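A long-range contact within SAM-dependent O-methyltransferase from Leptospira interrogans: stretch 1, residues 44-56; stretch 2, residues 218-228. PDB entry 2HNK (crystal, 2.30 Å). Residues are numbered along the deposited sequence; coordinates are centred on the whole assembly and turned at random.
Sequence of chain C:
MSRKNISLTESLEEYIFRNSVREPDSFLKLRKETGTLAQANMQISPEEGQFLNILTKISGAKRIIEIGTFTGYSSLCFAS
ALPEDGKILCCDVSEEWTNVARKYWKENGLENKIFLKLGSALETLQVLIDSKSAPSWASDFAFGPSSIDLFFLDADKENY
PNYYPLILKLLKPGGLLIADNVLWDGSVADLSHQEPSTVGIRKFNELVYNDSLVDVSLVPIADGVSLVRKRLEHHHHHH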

# COMPACT_ATOMS: atom_id res chain seq x y z
N ILE C 44 -8.14 -12.63 -7.62
CA ILE C 44 -7.33 -12.21 -6.49
C ILE C 44 -7.75 -12.88 -5.18
O ILE C 44 -8.84 -13.44 -5.07
CB ILE C 44 -7.34 -10.65 -6.37
CG1 ILE C 44 -8.71 -10.13 -5.93
CG2 ILE C 44 -6.95 -10.00 -7.72
CD1 ILE C 44 -8.72 -8.66 -5.64
N SER C 45 -6.85 -12.86 -4.20
CA SER C 45 -7.16 -13.26 -2.83
C SER C 45 -8.01 -12.17 -2.15
O SER C 45 -7.99 -11.01 -2.58
CB SER C 45 -5.86 -13.47 -2.05
OG SER C 45 -4.97 -12.38 -2.25
N PRO C 46 -8.77 -12.54 -1.10
CA PRO C 46 -9.47 -11.52 -0.30
C PRO C 46 -8.52 -10.55 0.43
O PRO C 46 -8.88 -9.40 0.65
CB PRO C 46 -10.30 -12.35 0.68
CG PRO C 46 -9.69 -13.69 0.69
CD PRO C 46 -9.06 -13.90 -0.64
N GLU C 47 -7.33 -11.03 0.79
CA GLU C 47 -6.25 -10.20 1.31
C GLU C 47 -5.86 -9.13 0.30
O GLU C 47 -5.76 -7.95 0.64
CB GLU C 47 -5.02 -11.05 1.66
CG GLU C 47 -5.16 -11.99 2.86
CD GLU C 47 -5.84 -13.32 2.53
OE1 GLU C 47 -6.01 -14.13 3.47
OE2 GLU C 47 -6.20 -13.55 1.35
N GLU C 48 -5.62 -9.53 -0.95
CA GLU C 48 -5.31 -8.55 -1.98
C GLU C 48 -6.48 -7.58 -2.17
O GLU C 48 -6.26 -6.38 -2.33
CB GLU C 48 -4.92 -9.20 -3.30
CG GLU C 48 -4.75 -8.17 -4.40
CD GLU C 48 -4.19 -8.71 -5.69
OE1 GLU C 48 -3.87 -7.87 -6.55
OE2 GLU C 48 -4.07 -9.93 -5.86
N GLY C 49 -7.70 -8.11 -2.15
CA GLY C 49 -8.91 -7.30 -2.17
C GLY C 49 -8.89 -6.17 -1.14
O GLY C 49 -9.12 -5.01 -1.49
N GLN C 50 -8.56 -6.53 0.10
CA GLN C 50 -8.48 -5.57 1.21
C GLN C 50 -7.37 -4.54 1.01
O GLN C 50 -7.52 -3.37 1.41
CB GLN C 50 -8.29 -6.30 2.54
CG GLN C 50 -9.57 -6.55 3.29
CD GLN C 50 -10.30 -5.28 3.64
OE1 GLN C 50 -11.31 -4.95 3.03
NE2 GLN C 50 -9.77 -4.53 4.61
N PHE C 51 -6.28 -4.99 0.41
CA PHE C 51 -5.16 -4.13 0.05
C PHE C 51 -5.62 -3.07 -0.95
O PHE C 51 -5.34 -1.89 -0.78
CB PHE C 51 -4.03 -5.01 -0.50
CG PHE C 51 -2.75 -4.26 -0.81
CD1 PHE C 51 -2.11 -3.50 0.17
CD2 PHE C 51 -2.18 -4.35 -2.07
CE1 PHE C 51 -0.93 -2.83 -0.12
CE2 PHE C 51 -1.00 -3.68 -2.37
CZ PHE C 51 -0.37 -2.92 -1.38
N LEU C 52 -6.34 -3.50 -1.99
CA LEU C 52 -6.90 -2.58 -2.99
C LEU C 52 -7.91 -1.61 -2.34
O LEU C 52 -7.91 -0.42 -2.63
CB LEU C 52 -7.56 -3.36 -4.14
CG LEU C 52 -6.70 -4.36 -4.93
CD1 LEU C 52 -7.53 -5.11 -5.97
CD2 LEU C 52 -5.49 -3.69 -5.58
N ASN C 53 -8.73 -2.15 -1.45
CA ASN C 53 -9.68 -1.37 -0.68
C ASN C 53 -8.99 -0.23 0.08
O ASN C 53 -9.32 0.94 -0.13
CB ASN C 53 -10.50 -2.28 0.25
CG ASN C 53 -11.67 -1.56 0.90
OD1 ASN C 53 -11.50 -0.77 1.81
ND2 ASN C 53 -12.88 -1.85 0.43
N ILE C 54 -8.02 -0.56 0.93
CA ILE C 54 -7.33 0.46 1.73
C ILE C 54 -6.60 1.49 0.86
O ILE C 54 -6.65 2.70 1.13
CB ILE C 54 -6.41 -0.16 2.84
CG1 ILE C 54 -6.22 0.81 4.00
CG2 ILE C 54 -5.05 -0.60 2.30
CD1 ILE C 54 -6.98 0.42 5.23
N LEU C 55 -5.94 1.02 -0.19
CA LEU C 55 -5.24 1.90 -1.12
C LEU C 55 -6.17 2.89 -1.81
O LEU C 55 -5.81 4.04 -2.02
CB LEU C 55 -4.50 1.07 -2.17
CG LEU C 55 -2.97 0.90 -2.17
CD1 LEU C 55 -2.28 1.14 -0.83
CD2 LEU C 55 -2.61 -0.47 -2.75
N THR C 56 -7.37 2.44 -2.16
CA THR C 56 -8.36 3.33 -2.78
C THR C 56 -8.73 4.46 -1.82
O THR C 56 -8.77 5.62 -2.22
CB THR C 56 -9.62 2.54 -3.22
OG1 THR C 56 -9.23 1.57 -4.19
CG2 THR C 56 -10.68 3.47 -3.82
N LEU C 218 7.27 -2.45 -5.50
CA LEU C 218 6.85 -3.78 -5.91
C LEU C 218 6.64 -4.67 -4.68
O LEU C 218 7.59 -5.18 -4.08
CB LEU C 218 7.87 -4.39 -6.88
CG LEU C 218 7.40 -5.54 -7.79
CD1 LEU C 218 8.45 -5.83 -8.86
CD2 LEU C 218 7.04 -6.82 -7.02
N VAL C 219 5.37 -4.87 -4.35
CA VAL C 219 4.97 -5.48 -3.09
C VAL C 219 4.78 -6.98 -3.30
O VAL C 219 4.03 -7.38 -4.19
CB VAL C 219 3.63 -4.84 -2.61
CG1 VAL C 219 3.21 -5.39 -1.26
CG2 VAL C 219 3.75 -3.32 -2.57
N PRO C 220 5.46 -7.82 -2.50
CA PRO C 220 5.29 -9.26 -2.69
C PRO C 220 4.00 -9.81 -2.08
O PRO C 220 4.02 -10.79 -1.32
CB PRO C 220 6.55 -9.86 -2.05
CG PRO C 220 6.93 -8.87 -0.98
CD PRO C 220 6.43 -7.51 -1.43
N ILE C 221 2.88 -9.18 -2.41
CA ILE C 221 1.58 -9.70 -2.02
C ILE C 221 0.97 -10.41 -3.24
O ILE C 221 1.16 -9.96 -4.38
CB ILE C 221 0.66 -8.59 -1.42
CG1 ILE C 221 -0.62 -9.20 -0.83
CG2 ILE C 221 0.34 -7.50 -2.45
CD1 ILE C 221 -1.57 -8.19 -0.19
N ALA C 222 0.26 -11.50 -2.99
CA ALA C 222 -0.32 -12.33 -4.05
C ALA C 222 0.75 -12.76 -5.06
O ALA C 222 1.73 -13.39 -4.67
CB ALA C 222 -1.49 -11.62 -4.72
N ASP C 223 0.58 -12.41 -6.33
CA ASP C 223 1.54 -12.76 -7.38
C ASP C 223 2.42 -11.56 -7.76
O ASP C 223 2.87 -11.43 -8.91
CB ASP C 223 0.78 -13.29 -8.61
CG ASP C 223 1.69 -13.94 -9.64
OD1 ASP C 223 2.67 -14.62 -9.26
OD2 ASP C 223 1.43 -13.75 -10.84
N GLY C 224 2.67 -10.68 -6.78
CA GLY C 224 3.37 -9.42 -6.99
C GLY C 224 2.38 -8.33 -7.34
O GLY C 224 1.53 -8.50 -8.22
N VAL C 225 2.46 -7.21 -6.62
CA VAL C 225 1.63 -6.05 -6.92
C VAL C 225 2.51 -4.80 -6.92
O VAL C 225 3.12 -4.46 -5.90
CB VAL C 225 0.45 -5.88 -5.93
CG1 VAL C 225 -0.39 -4.68 -6.31
CG2 VAL C 225 -0.44 -7.13 -5.88
N SER C 226 2.58 -4.13 -8.07
CA SER C 226 3.36 -2.91 -8.20
C SER C 226 2.50 -1.70 -7.96
O SER C 226 1.43 -1.55 -8.55
CB SER C 226 4.02 -2.80 -9.57
OG SER C 226 5.21 -3.55 -9.59
N LEU C 227 2.99 -0.83 -7.08
CA LEU C 227 2.37 0.46 -6.84
C LEU C 227 3.18 1.46 -7.63
O LEU C 227 4.35 1.70 -7.31
CB LEU C 227 2.37 0.78 -5.34
CG LEU C 227 1.64 -0.25 -4.46
CD1 LEU C 227 1.68 0.15 -3.00
CD2 LEU C 227 0.19 -0.46 -4.94
N VAL C 228 2.57 2.00 -8.68
CA VAL C 228 3.26 2.91 -9.60
C VAL C 228 2.60 4.29 -9.57
O VAL C 228 1.51 4.49 -10.12
CB VAL C 228 3.28 2.36 -11.05
CG1 VAL C 228 4.10 3.24 -11.96
CG2 VAL C 228 3.80 0.93 -11.10

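What forms the apolar centre? Buried Phe51, its chi1 in the t well, meets four buried aliphatic side chains of the second stretch. Its CZ lies 4.3 Å from Val219 CG2 and 4.0 Å from Leu227 CD1, while Val225 CG1 sits at the ring edge, 4.1 Å from Phe51 CE2. A flat, wide ring suits this place because it can touch both strand segments at once.

How does the contact extend along the helix? One turn on, Leu55 CD2 packs 3.6 Å from Leu227 CD2. Helix 46-56 and strand 225-228 run nearly parallel with axes 11.9 Å apart at closest, a gap that these branched side chains bridge. Val225 and Leu227 point toward the helix, whereas Ser226 between them points away.

What happens near the turn? Ile221, extended with both chi angles t, brings CD1 to 4.0 Å from Phe51 CB. It begins a type II' turn closed by Gly224 N to Ile221 O, 2.9 Å; the backbone angles of Gly224 call for glycine.

Where does the polar edge lie? Glu48 stretches out so that OE2 comes 3.3 Å from Ala222 CB and OE1 3.6 Å from Val225 CG2. No hydrogen bond crosses; Ser45 OG instead caps the helix, accepting from Glu48 N at 3.2 Å. Together the stretches bury 381 Å².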